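Local coordinates for beta-N-acetylhexosaminidase (Streptomyces plicatus, PDB 5FCZ), which removes terminal non-reducing N-acetylhexosamine residues from beta-N-acetylhexosaminides by hydrolysis, probably with help from the 2-acetamido group of the substrate itself, as in other family 20 glycoside hydrolases, at residues Ala362-Trp367 and Thr388-Ser393; Trp367-Thr372 and Pro394-Tyr399; Leu400-Thr405 and Ser413-Val418. All coordinates share one frame; numbering follows the deposited sequence.

Contact 1 (Ala362-Trp367 and Thr388-Ser393). With TNX (1,5-anhydro-2-deoxy-2-(ethanethioylamino)-D-arabino-hex-1-enitol), chain B.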
loop_
_atom_site.group_PDB
_atom_site.type_symbol
_atom_site.label_atom_id
_atom_site.label_comp_id
_atom_site.label_asym_id
_atom_site.label_seq_id
_atom_site.Cartn_x
_atom_site.Cartn_y
_atom_site.Cartn_z
ATOM N N ALA A 362 6.851 -17.379 -7.861
ATOM C CA ALA A 362 6.221 -16.164 -8.356
ATOM C C ALA A 362 4.843 -15.936 -7.734
ATOM O O ALA A 362 4.152 -16.876 -7.321
ATOM C CB ALA A 362 6.084 -16.221 -9.893
ATOM N N LEU A 363 4.445 -14.664 -7.692
ATOM C CA LEU A 363 3.101 -14.247 -7.316
ATOM C C LEU A 363 2.455 -13.548 -8.492
ATOM O O LEU A 363 3.147 -12.972 -9.335
ATOM C CB LEU A 363 3.105 -13.269 -6.149
ATOM C CG LEU A 363 3.491 -13.800 -4.769
ATOM C CD1 LEU A 363 4.953 -13.860 -4.650
ATOM C CD2 LEU A 363 2.921 -12.892 -3.691
ATOM N N VAL A 364 1.121 -13.561 -8.539
ATOM C CA VAL A 364 0.436 -12.784 -9.562
ATOM C C VAL A 364 -0.655 -11.970 -8.904
ATOM O O VAL A 364 -1.281 -12.387 -7.922
ATOM C CB VAL A 364 -0.159 -13.637 -10.708
ATOM C CG1 VAL A 364 0.946 -14.297 -11.471
ATOM C CG2 VAL A 364 -1.166 -14.660 -10.184
ATOM N N GLN A 365 -0.896 -10.813 -9.483
ATOM C CA GLN A 365 -1.820 -9.837 -8.953
ATOM C C GLN A 365 -3.033 -9.846 -9.857
ATOM O O GLN A 365 -2.941 -9.477 -11.028
ATOM C CB GLN A 365 -1.161 -8.469 -8.905
ATOM C CG GLN A 365 -2.068 -7.470 -8.327
ATOM C CD GLN A 365 -1.349 -6.232 -7.899
ATOM O OE1 GLN A 365 -0.117 -6.112 -8.071
ATOM N NE2 GLN A 365 -2.110 -5.285 -7.339
ATOM N N TYR A 366 -4.164 -10.276 -9.320
ATOM C CA TYR A 366 -5.381 -10.399 -10.092
ATOM C C TYR A 366 -6.128 -9.076 -10.078
ATOM O O TYR A 366 -6.484 -8.582 -9.009
ATOM C CB TYR A 366 -6.251 -11.501 -9.519
ATOM C CG TYR A 366 -7.605 -11.610 -10.194
ATOM C CD1 TYR A 366 -7.759 -12.316 -11.382
ATOM C CD2 TYR A 366 -8.724 -10.988 -9.646
ATOM C CE1 TYR A 366 -9.006 -12.416 -11.989
ATOM C CE2 TYR A 366 -9.959 -11.075 -10.245
ATOM C CZ TYR A 366 -10.102 -11.801 -11.406
ATOM O OH TYR A 366 -11.340 -11.891 -12.003
ATOM N N TRP A 367 -6.384 -8.518 -11.264
ATOM C CA TRP A 367 -7.072 -7.241 -11.380
ATOM C C TRP A 367 -8.337 -7.356 -12.212
ATOM O O TRP A 367 -8.840 -6.351 -12.719
ATOM C CB TRP A 367 -6.144 -6.169 -11.956
ATOM C CG TRP A 367 -5.562 -6.434 -13.301
ATOM C CD1 TRP A 367 -4.574 -7.292 -13.586
ATOM C CD2 TRP A 367 -5.924 -5.800 -14.545
ATOM N NE1 TRP A 367 -4.287 -7.257 -14.940
ATOM C CE2 TRP A 367 -5.116 -6.351 -15.544
ATOM C CE3 TRP A 367 -6.868 -4.840 -14.901
ATOM C CZ2 TRP A 367 -5.209 -5.972 -16.869
ATOM C CZ3 TRP A 367 -6.964 -4.468 -16.218
ATOM C CH2 TRP A 367 -6.133 -5.029 -17.187
ATOM N N THR A 388 1.481 -20.814 -7.610
ATOM C CA THR A 388 1.627 -19.374 -7.728
ATOM C C THR A 388 0.789 -18.680 -6.654
ATOM O O THR A 388 -0.408 -18.947 -6.522
ATOM C CB THR A 388 1.182 -18.959 -9.130
ATOM O OG1 THR A 388 1.852 -19.797 -10.098
ATOM C CG2 THR A 388 1.481 -17.489 -9.418
ATOM N N GLY A 389 1.408 -17.805 -5.867
ATOM C CA GLY A 389 0.638 -17.022 -4.922
ATOM C C GLY A 389 -0.235 -15.998 -5.628
ATOM O O GLY A 389 0.086 -15.504 -6.710
ATOM N N LEU A 390 -1.335 -15.651 -4.978
ATOM C CA LEU A 390 -2.330 -14.727 -5.507
ATOM C C LEU A 390 -2.392 -13.467 -4.665
ATOM O O LEU A 390 -2.676 -13.526 -3.455
ATOM C CB LEU A 390 -3.704 -15.381 -5.500
ATOM C CG LEU A 390 -4.306 -15.830 -6.808
ATOM C CD1 LEU A 390 -3.301 -16.636 -7.565
ATOM C CD2 LEU A 390 -5.584 -16.636 -6.501
ATOM N N ILE A 391 -2.196 -12.331 -5.315
ATOM C CA ILE A 391 -2.553 -11.042 -4.744
ATOM C C ILE A 391 -3.847 -10.596 -5.392
ATOM O O ILE A 391 -3.905 -10.442 -6.613
ATOM C CB ILE A 391 -1.459 -9.996 -4.977
ATOM C CG1 ILE A 391 -0.131 -10.483 -4.416
ATOM C CG2 ILE A 391 -1.861 -8.686 -4.331
ATOM C CD1 ILE A 391 1.053 -9.676 -4.941
ATOM N N LEU A 392 -4.855 -10.319 -4.580
ATOM C CA LEU A 392 -6.162 -9.927 -5.074
ATOM C C LEU A 392 -6.317 -8.408 -5.046
ATOM O O LEU A 392 -6.224 -7.772 -3.984
ATOM C CB LEU A 392 -7.266 -10.581 -4.247
ATOM C CG LEU A 392 -7.325 -12.105 -4.259
ATOM C CD1 LEU A 392 -8.584 -12.567 -3.524
ATOM C CD2 LEU A 392 -7.300 -12.631 -5.705
ATOM N N SER A 393 -6.605 -7.824 -6.201
ATOM C CA SER A 393 -6.918 -6.399 -6.284
ATOM C C SER A 393 -7.954 -6.176 -7.372
ATOM O O SER A 393 -7.704 -5.470 -8.353
ATOM C CB SER A 393 -5.646 -5.571 -6.503
ATOM O OG SER A 393 -4.995 -5.873 -7.705
HETATM C C1 TNX B . -5.608 -0.612 -16.507
HETATM S S7 TNX B . -5.073 -1.965 -14.123
HETATM C C2 TNX B . -4.308 -0.649 -16.308
HETATM C C3 TNX B . -3.556 0.638 -15.946
HETATM C C4 TNX B . -4.634 1.734 -15.767
HETATM C C5 TNX B . -5.832 1.170 -14.971
HETATM C C6 TNX B . -6.938 2.214 -14.922
HETATM C C7 TNX B . -3.806 -2.522 -15.053
HETATM C C8 TNX B . -2.886 -3.616 -14.555
HETATM N N2 TNX B . -3.625 -1.909 -16.217
HETATM O O3 TNX B . -2.603 0.933 -16.923
HETATM O O4 TNX B . -4.056 2.805 -15.092
HETATM O O5 TNX B . -6.397 -0.012 -15.570
HETATM O O6 TNX B . -7.771 1.951 -13.825
#
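Val364 and Tyr366 each take one carbonyl of the neighbouring strand and offer one of their own in return, which knits 363-366 to 389-392 in parallel. Val364 N donates to Gly389 O and Val364 O receives Ile391 N over 2.8 Å; one step on, Tyr366 N reaches Ile391 O at 2.7 Å and Tyr366 O accepts Ser393 N. Around this backbone, Leu363 and Ile391 bring the methyls CD2 and CD1 together at 3.9 Å on the face that also carries Gln365. On the other face Val364 CG2 lies alongside Leu390 CD1, branched residues suiting a strand that is buried on both sides. Gly389 fits opposite Leu363, whose CG would crowd any beta carbon there.

Gln365 extends with CG anti to its backbone N (chi1 -178°), which carries its amide to the strand end; NE2 gives Ser393 OG a hydrogen bond of 3.0 Å close to the amide plane. The same NE2 also bonds to Glu444 and OE1 receives His315, so both ends of this buried amide are engaged. Two residues on, the Trp367 indole receives the ligand TNX on one face: methyl C8 sits over the ring centre, 3.6 Å above the plane, while S7 is 3.5 Å from CE3. Gln352 takes the hydrogen bond from Trp367 NE1 and helps to fix the rotation of the ring.

Helix 374-385 packs on Tyr366 and Leu390, completing a beta-alpha-beta unit of the TIM barrel, whose C-terminal strand ends carry the active site, here holding TNX.

Contact 2 (Trp367-Thr372 and Pro394-Tyr399). With TNX (1,5-anhydro-2-deoxy-2-(ethanethioylamino)-D-arabino-hex-1-enitol), chain B.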
loop_
_atom_site.group_PDB
_atom_site.type_symbol
_atom_site.label_atom_id
_atom_site.label_comp_id
_atom_site.label_asym_id
_atom_site.label_seq_id
_atom_site.Cartn_x
_atom_site.Cartn_y
_atom_site.Cartn_z
ATOM N N TRP A 367 -6.384 -8.518 -11.264
ATOM C CA TRP A 367 -7.072 -7.241 -11.380
ATOM C C TRP A 367 -8.337 -7.356 -12.212
ATOM O O TRP A 367 -8.840 -6.351 -12.719
ATOM C CB TRP A 367 -6.144 -6.169 -11.956
ATOM C CG TRP A 367 -5.562 -6.434 -13.301
ATOM C CD1 TRP A 367 -4.574 -7.292 -13.586
ATOM C CD2 TRP A 367 -5.924 -5.800 -14.545
ATOM N NE1 TRP A 367 -4.287 -7.257 -14.940
ATOM C CE2 TRP A 367 -5.116 -6.351 -15.544
ATOM C CE3 TRP A 367 -6.868 -4.840 -14.901
ATOM C CZ2 TRP A 367 -5.209 -5.972 -16.869
ATOM C CZ3 TRP A 367 -6.964 -4.468 -16.218
ATOM C CH2 TRP A 367 -6.133 -5.029 -17.187
ATOM N N GLY A 368 -8.873 -8.563 -12.336
ATOM C CA GLY A 368 -10.156 -8.759 -12.968
ATOM C C GLY A 368 -11.294 -8.239 -12.108
ATOM O O GLY A 368 -11.107 -7.677 -11.029
ATOM N N LEU A 369 -12.507 -8.419 -12.631
ATOM C CA LEU A 369 -13.733 -7.913 -12.045
ATOM C C LEU A 369 -14.800 -8.995 -12.156
ATOM O O LEU A 369 -14.540 -10.099 -12.650
ATOM C CB LEU A 369 -14.257 -6.670 -12.752
ATOM C CG LEU A 369 -13.529 -5.777 -13.728
ATOM C CD1 LEU A 369 -12.938 -6.492 -14.875
ATOM C CD2 LEU A 369 -14.586 -4.798 -14.248
ATOM N N ASP A 370 -16.025 -8.659 -11.738
ATOM C CA ASP A 370 -17.124 -9.615 -11.844
ATOM C C ASP A 370 -17.410 -9.978 -13.291
ATOM O O ASP A 370 -17.652 -11.146 -13.593
ATOM C CB ASP A 370 -18.383 -9.065 -11.192
ATOM C CG ASP A 370 -18.323 -9.100 -9.678
ATOM O OD1 ASP A 370 -17.423 -9.766 -9.102
ATOM O OD2 ASP A 370 -19.210 -8.481 -9.066
ATOM N N ARG A 371 -17.371 -9.000 -14.209
ATOM C CA ARG A 371 -17.625 -9.294 -15.622
ATOM C C ARG A 371 -16.501 -10.086 -16.296
ATOM O O ARG A 371 -16.618 -10.416 -17.486
ATOM C CB ARG A 371 -17.878 -7.994 -16.405
ATOM C CG ARG A 371 -16.676 -7.023 -16.556
ATOM C CD ARG A 371 -17.107 -5.615 -17.128
ATOM N NE ARG A 371 -17.819 -5.793 -18.408
ATOM C CZ ARG A 371 -18.471 -4.841 -19.095
ATOM N NH1 ARG A 371 -18.521 -3.577 -18.657
ATOM N NH2 ARG A 371 -19.090 -5.161 -20.239
ATOM N N THR A 372 -15.411 -10.376 -15.598
ATOM C CA THR A 372 -14.340 -11.153 -16.198
ATOM C C THR A 372 -14.868 -12.554 -16.503
ATOM O O THR A 372 -15.689 -13.107 -15.770
ATOM C CB THR A 372 -13.107 -11.217 -15.262
ATOM O OG1 THR A 372 -12.573 -9.912 -15.021
ATOM C CG2 THR A 372 -11.999 -12.056 -15.844
ATOM N N PRO A 394 -9.152 -6.741 -7.210
ATOM C CA PRO A 394 -10.165 -6.611 -8.267
ATOM C C PRO A 394 -10.494 -5.156 -8.568
ATOM O O PRO A 394 -10.615 -4.320 -7.666
ATOM C CB PRO A 394 -11.391 -7.361 -7.712
ATOM C CG PRO A 394 -10.937 -8.123 -6.500
ATOM C CD PRO A 394 -9.670 -7.441 -6.014
ATOM N N ALA A 395 -10.658 -4.867 -9.865
ATOM C CA ALA A 395 -10.778 -3.489 -10.325
ATOM C C ALA A 395 -12.122 -2.895 -9.966
ATOM O O ALA A 395 -12.259 -1.663 -9.921
ATOM C CB ALA A 395 -10.544 -3.413 -11.841
ATOM N N ASP A 396 -13.109 -3.741 -9.695
ATOM C CA ASP A 396 -14.387 -3.278 -9.180
ATOM C C ASP A 396 -14.490 -3.483 -7.676
ATOM O O ASP A 396 -15.596 -3.508 -7.127
ATOM C CB ASP A 396 -15.526 -3.978 -9.931
ATOM C CG ASP A 396 -15.467 -5.491 -9.809
ATOM O OD1 ASP A 396 -14.508 -6.008 -9.191
ATOM O OD2 ASP A 396 -16.380 -6.171 -10.326
ATOM N N ARG A 397 -13.349 -3.639 -6.998
ATOM C CA ARG A 397 -13.319 -3.650 -5.537
ATOM C C ARG A 397 -12.329 -2.666 -4.933
ATOM O O ARG A 397 -12.703 -1.875 -4.063
ATOM C CB ARG A 397 -12.985 -5.042 -5.036
ATOM C CG ARG A 397 -13.972 -6.063 -5.495
ATOM C CD ARG A 397 -15.285 -5.925 -4.740
ATOM N NE ARG A 397 -16.260 -6.905 -5.205
ATOM C CZ ARG A 397 -17.390 -7.204 -4.580
ATOM N NH1 ARG A 397 -17.721 -6.635 -3.436
ATOM N NH2 ARG A 397 -18.192 -8.099 -5.103
ATOM N N THR A 398 -11.064 -2.712 -5.356
ATOM C CA THR A 398 -10.024 -2.006 -4.630
ATOM C C THR A 398 -9.256 -0.992 -5.464
ATOM O O THR A 398 -8.246 -0.470 -4.994
ATOM C CB THR A 398 -9.045 -3.011 -4.024
ATOM O OG1 THR A 398 -8.381 -3.691 -5.088
ATOM C CG2 THR A 398 -9.782 -4.038 -3.115
ATOM N N TYR A 399 -9.699 -0.680 -6.672
ATOM C CA TYR A 399 -9.027 0.326 -7.483
ATOM C C TYR A 399 -9.479 1.680 -6.976
ATOM O O TYR A 399 -10.616 2.069 -7.209
ATOM C CB TYR A 399 -9.356 0.147 -8.965
ATOM C CG TYR A 399 -8.394 -0.786 -9.690
ATOM C CD1 TYR A 399 -7.811 -1.839 -9.022
ATOM C CD2 TYR A 399 -8.066 -0.594 -11.034
ATOM C CE1 TYR A 399 -6.918 -2.683 -9.657
ATOM C CE2 TYR A 399 -7.201 -1.395 -11.665
ATOM C CZ TYR A 399 -6.596 -2.448 -10.965
ATOM O OH TYR A 399 -5.672 -3.297 -11.547
HETATM C C1 TNX B . -5.608 -0.612 -16.507
HETATM S S7 TNX B . -5.073 -1.965 -14.123
HETATM C C2 TNX B . -4.308 -0.649 -16.308
HETATM C C3 TNX B . -3.556 0.638 -15.946
HETATM C C4 TNX B . -4.634 1.734 -15.767
HETATM C C5 TNX B . -5.832 1.170 -14.971
HETATM C C6 TNX B . -6.938 2.214 -14.922
HETATM C C7 TNX B . -3.806 -2.522 -15.053
HETATM C C8 TNX B . -2.886 -3.616 -14.555
HETATM N N2 TNX B . -3.625 -1.909 -16.217
HETATM O O3 TNX B . -2.603 0.933 -16.923
HETATM O O4 TNX B . -4.056 2.805 -15.092
HETATM O O5 TNX B . -6.397 -0.012 -15.570
HETATM O O6 TNX B . -7.771 1.951 -13.825
#
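Asp370 N bonds to Asp396 OD2 at 2.9 Å, on the syn side of the carboxylate but tilted 32° out of its plane. Asp396 can serve that amide because its CG stands between the backbone N and the carbonyl carbon (chi1 59°). The second hydrogen bond between these loops runs from Ala395 N to Gly368 O, 3.1 Å long and from above the carbonyl plane. Each loop also braces itself: Leu369 N donates to Thr372 OG1 in a type I turn, while Pro394 O accepts both Arg397 N and Thr398 N.

Charge gathers at the outer end. The carboxylates of Asp370 and Asp396 stand at a steep angle, their planes 75° apart, with the two OD2 atoms 3.9 Å from each other. Arg422 forms salt bridges to both, which probably offsets their mutual repulsion; Arg397 NH2 is only near Asp370, beyond salt-bridge range, while its NH1 hydrogen-bonds to Arg422 O.

Apolar contacts run inward. Ala395 CB, small enough to sit 3.5 Å from Trp367 O with Trp414 packed against it, also meets Leu369. Deeper still, the phenol of Tyr399 crosses Trp367 obliquely, its CZ 3.9 Å from Trp367 CB. Cutting Trp367 back to an alanine is likely to rob the thioacetyl group of TNX of the flat face under its methyl and Gln352 OE1 of its NE1 donor.

Both segments are loops leaving the C-terminal ends of adjacent barrel strands: 367-372 leads from strand 363-366 into helix 374-385. The loop 394-399 follows strand 389-392, with Thr398 and Tyr399 resting on Pro446 of strand 440-447.

Contact 3 (Leu400-Thr405 and Ser413-Val418). With TNX (1,5-anhydro-2-deoxy-2-(ethanethioylamino)-D-arabino-hex-1-enitol), chain B.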
loop_
_atom_site.group_PDB
_atom_site.type_symbol
_atom_site.label_atom_id
_atom_site.label_comp_id
_atom_site.label_asym_id
_atom_site.label_seq_id
_atom_site.Cartn_x
_atom_site.Cartn_y
_atom_site.Cartn_z
ATOM N N LEU A 400 -8.606 2.392 -6.246
ATOM C CA LEU A 400 -8.987 3.682 -5.668
ATOM C C LEU A 400 -9.146 4.773 -6.716
ATOM O O LEU A 400 -9.741 5.809 -6.416
ATOM C CB LEU A 400 -7.965 4.104 -4.612
ATOM C CG LEU A 400 -7.740 3.008 -3.568
ATOM C CD1 LEU A 400 -6.525 3.301 -2.714
ATOM C CD2 LEU A 400 -8.983 2.818 -2.716
ATOM N N ASP A 401 -8.690 4.552 -7.946
ATOM C CA ASP A 401 -8.960 5.517 -8.999
ATOM C C ASP A 401 -10.357 5.391 -9.587
ATOM O O ASP A 401 -10.724 6.239 -10.400
ATOM C CB ASP A 401 -7.937 5.387 -10.137
ATOM C CG ASP A 401 -7.980 4.019 -10.807
ATOM O OD1 ASP A 401 -8.143 3.010 -10.072
ATOM O OD2 ASP A 401 -7.866 3.949 -12.054
ATOM N N MET A 402 -11.133 4.365 -9.223
ATOM C CA MET A 402 -12.472 4.160 -9.782
ATOM C C MET A 402 -13.503 5.067 -9.098
ATOM O O MET A 402 -13.562 5.143 -7.864
ATOM C CB MET A 402 -12.892 2.694 -9.632
ATOM C CG MET A 402 -13.693 2.193 -10.809
ATOM S SD MET A 402 -12.730 2.174 -12.360
ATOM C CE MET A 402 -11.297 1.137 -11.989
ATOM N N LYS A 403 -14.323 5.738 -9.910
ATOM C CA LYS A 403 -15.364 6.618 -9.412
ATOM C C LYS A 403 -16.277 5.892 -8.450
ATOM O O LYS A 403 -16.555 4.700 -8.598
ATOM C CB LYS A 403 -16.220 7.160 -10.567
ATOM C CG LYS A 403 -15.491 7.989 -11.557
ATOM C CD LYS A 403 -16.430 8.783 -12.418
ATOM C CE LYS A 403 -15.748 9.265 -13.700
ATOM N NZ LYS A 403 -15.586 10.747 -13.722
ATOM N N TYR A 404 -16.797 6.660 -7.496
ATOM C CA TYR A 404 -17.752 6.133 -6.526
ATOM C C TYR A 404 -19.129 5.981 -7.158
ATOM O O TYR A 404 -19.819 4.980 -6.935
ATOM C CB TYR A 404 -17.855 7.068 -5.313
ATOM C CG TYR A 404 -16.573 7.331 -4.564
ATOM C CD1 TYR A 404 -16.080 6.399 -3.668
ATOM C CD2 TYR A 404 -15.885 8.529 -4.714
ATOM C CE1 TYR A 404 -14.937 6.636 -2.977
ATOM C CE2 TYR A 404 -14.727 8.778 -4.006
ATOM C CZ TYR A 404 -14.267 7.828 -3.144
ATOM O OH TYR A 404 -13.122 8.035 -2.445
ATOM N N THR A 405 -19.517 6.991 -7.931
ATOM C CA THR A 405 -20.786 7.095 -8.620
ATOM C C THR A 405 -20.505 7.748 -9.962
ATOM O O THR A 405 -19.397 8.214 -10.215
ATOM C CB THR A 405 -21.783 7.968 -7.874
ATOM O OG1 THR A 405 -21.435 9.341 -8.139
ATOM C CG2 THR A 405 -21.737 7.686 -6.391
ATOM N N SER A 413 -14.189 4.949 -14.841
ATOM C CA SER A 413 -15.382 4.134 -14.643
ATOM C C SER A 413 -15.378 2.872 -15.492
ATOM O O SER A 413 -16.394 2.179 -15.551
ATOM C CB SER A 413 -16.658 4.952 -14.961
ATOM O OG SER A 413 -16.570 5.514 -16.256
ATOM N N TRP A 414 -14.278 2.545 -16.148
ATOM C CA TRP A 414 -14.281 1.385 -17.018
ATOM C C TRP A 414 -14.675 0.121 -16.267
ATOM O O TRP A 414 -15.161 -0.833 -16.879
ATOM C CB TRP A 414 -12.910 1.231 -17.668
ATOM C CG TRP A 414 -11.774 0.837 -16.752
ATOM C CD1 TRP A 414 -10.866 1.674 -16.181
ATOM C CD2 TRP A 414 -11.410 -0.492 -16.342
ATOM N NE1 TRP A 414 -9.952 0.948 -15.435
ATOM C CE2 TRP A 414 -10.268 -0.382 -15.518
ATOM C CE3 TRP A 414 -11.940 -1.757 -16.586
ATOM C CZ2 TRP A 414 -9.640 -1.497 -14.934
ATOM C CZ3 TRP A 414 -11.319 -2.864 -16.010
ATOM C CH2 TRP A 414 -10.168 -2.724 -15.194
ATOM N N ALA A 415 -14.470 0.087 -14.953
ATOM C CA ALA A 415 -14.839 -1.050 -14.129
ATOM C C ALA A 415 -16.192 -0.853 -13.452
ATOM O O ALA A 415 -16.500 -1.553 -12.476
ATOM C CB ALA A 415 -13.762 -1.304 -13.059
ATOM N N GLY A 416 -16.976 0.112 -13.911
ATOM C CA GLY A 416 -18.201 0.485 -13.207
ATOM C C GLY A 416 -17.895 1.459 -12.088
ATOM O O GLY A 416 -16.813 2.075 -12.025
ATOM N N TYR A 417 -18.863 1.590 -11.183
ATOM C CA TYR A 417 -18.765 2.484 -10.036
ATOM C C TYR A 417 -18.531 1.660 -8.777
ATOM O O TYR A 417 -19.082 0.564 -8.637
ATOM C CB TYR A 417 -20.040 3.342 -9.935
ATOM C CG TYR A 417 -20.217 4.141 -11.196
ATOM C CD1 TYR A 417 -19.322 5.173 -11.500
ATOM C CD2 TYR A 417 -21.215 3.834 -12.117
ATOM C CE1 TYR A 417 -19.431 5.891 -12.660
ATOM C CE2 TYR A 417 -21.327 4.550 -13.304
ATOM C CZ TYR A 417 -20.434 5.581 -13.567
ATOM O OH TYR A 417 -20.514 6.310 -14.732
ATOM N N VAL A 418 -17.720 2.175 -7.849
ATOM C CA VAL A 418 -17.312 1.400 -6.676
ATOM C C VAL A 418 -17.552 2.259 -5.438
ATOM O O VAL A 418 -16.724 3.095 -5.058
ATOM C CB VAL A 418 -15.868 0.908 -6.769
ATOM C CG1 VAL A 418 -15.554 -0.009 -5.614
ATOM C CG2 VAL A 418 -15.680 0.138 -8.110
HETATM C C1 TNX B . -5.608 -0.612 -16.507
HETATM S S7 TNX B . -5.073 -1.965 -14.123
HETATM C C2 TNX B . -4.308 -0.649 -16.308
HETATM C C3 TNX B . -3.556 0.638 -15.946
HETATM C C4 TNX B . -4.634 1.734 -15.767
HETATM C C5 TNX B . -5.832 1.170 -14.971
HETATM C C6 TNX B . -6.938 2.214 -14.922
HETATM C C7 TNX B . -3.806 -2.522 -15.053
HETATM C C8 TNX B . -2.886 -3.616 -14.555
HETATM N N2 TNX B . -3.625 -1.909 -16.217
HETATM O O3 TNX B . -2.603 0.933 -16.923
HETATM O O4 TNX B . -4.056 2.805 -15.092
HETATM O O5 TNX B . -6.397 -0.012 -15.570
HETATM O O6 TNX B . -7.771 1.951 -13.825
#
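The sugar-binding pocket of this family 20 enzyme is closed at the O6 end of TNX by a long loop folded back on itself, in which Met402 packs on Trp414 and Ala415. Asp401 and Trp414 grip the same hydroxyl: TNX O6 donates to Asp401 OD2 at 2.7 Å and accepts from Trp414 NE1 at 2.9 Å, the latter almost straight (175°) and at the indole edge. A carboxylate acceptor and an indole N-H donor thus suit a hydroxyl that both gives and receives.

Behind them, the bend of Met402 at chi2 (64°) sets SD over the Trp414 face in a Met-aromatic contact, 4.5 Å from the centroid of the five-membered ring, and chi3 (57°) turns methyl CE toward the ring and Ala415 CB, 3.6 Å away. This unbranched, bendable chain still lets CG meet Val418 CG2. Gly416 suits the end of the type I turn 413-416, where its backbone angles disfavour a side chain.

Val418 N donates to Lys403 O at 2.9 Å, and Lys403 CB meets the Tyr417 ring at its edge. The loop, which runs from strand 389-392 to helix 420-424, is held by Arg465 of helix 465-474, which hydrogen-bonds to the carbonyls of Met402 and Val418, and Leu400 packs on strand 440-447.

In the fold
The three contacts lie in the catalytic TIM barrel and lead outward from its wall. Contact 1 pairs two adjacent strands; contact 2 joins the loops that continue them, so their segments alternate along the chain and share Trp367, with centres about 13 Å apart. Contact 3 comes later, within the long loop before helix 420-424, its centre about 10 Å from that of contact 2 and 21 Å from that of contact 1. Ala395 touches Trp414, Ala415 and Met402, while the rings of Trp367 and Trp414 also meet. All three reach TNX: contacts 1 and 2 at its thioacetyl group, contact 3 at O6, so the barrel frame and its loops together shape one sugar pocket.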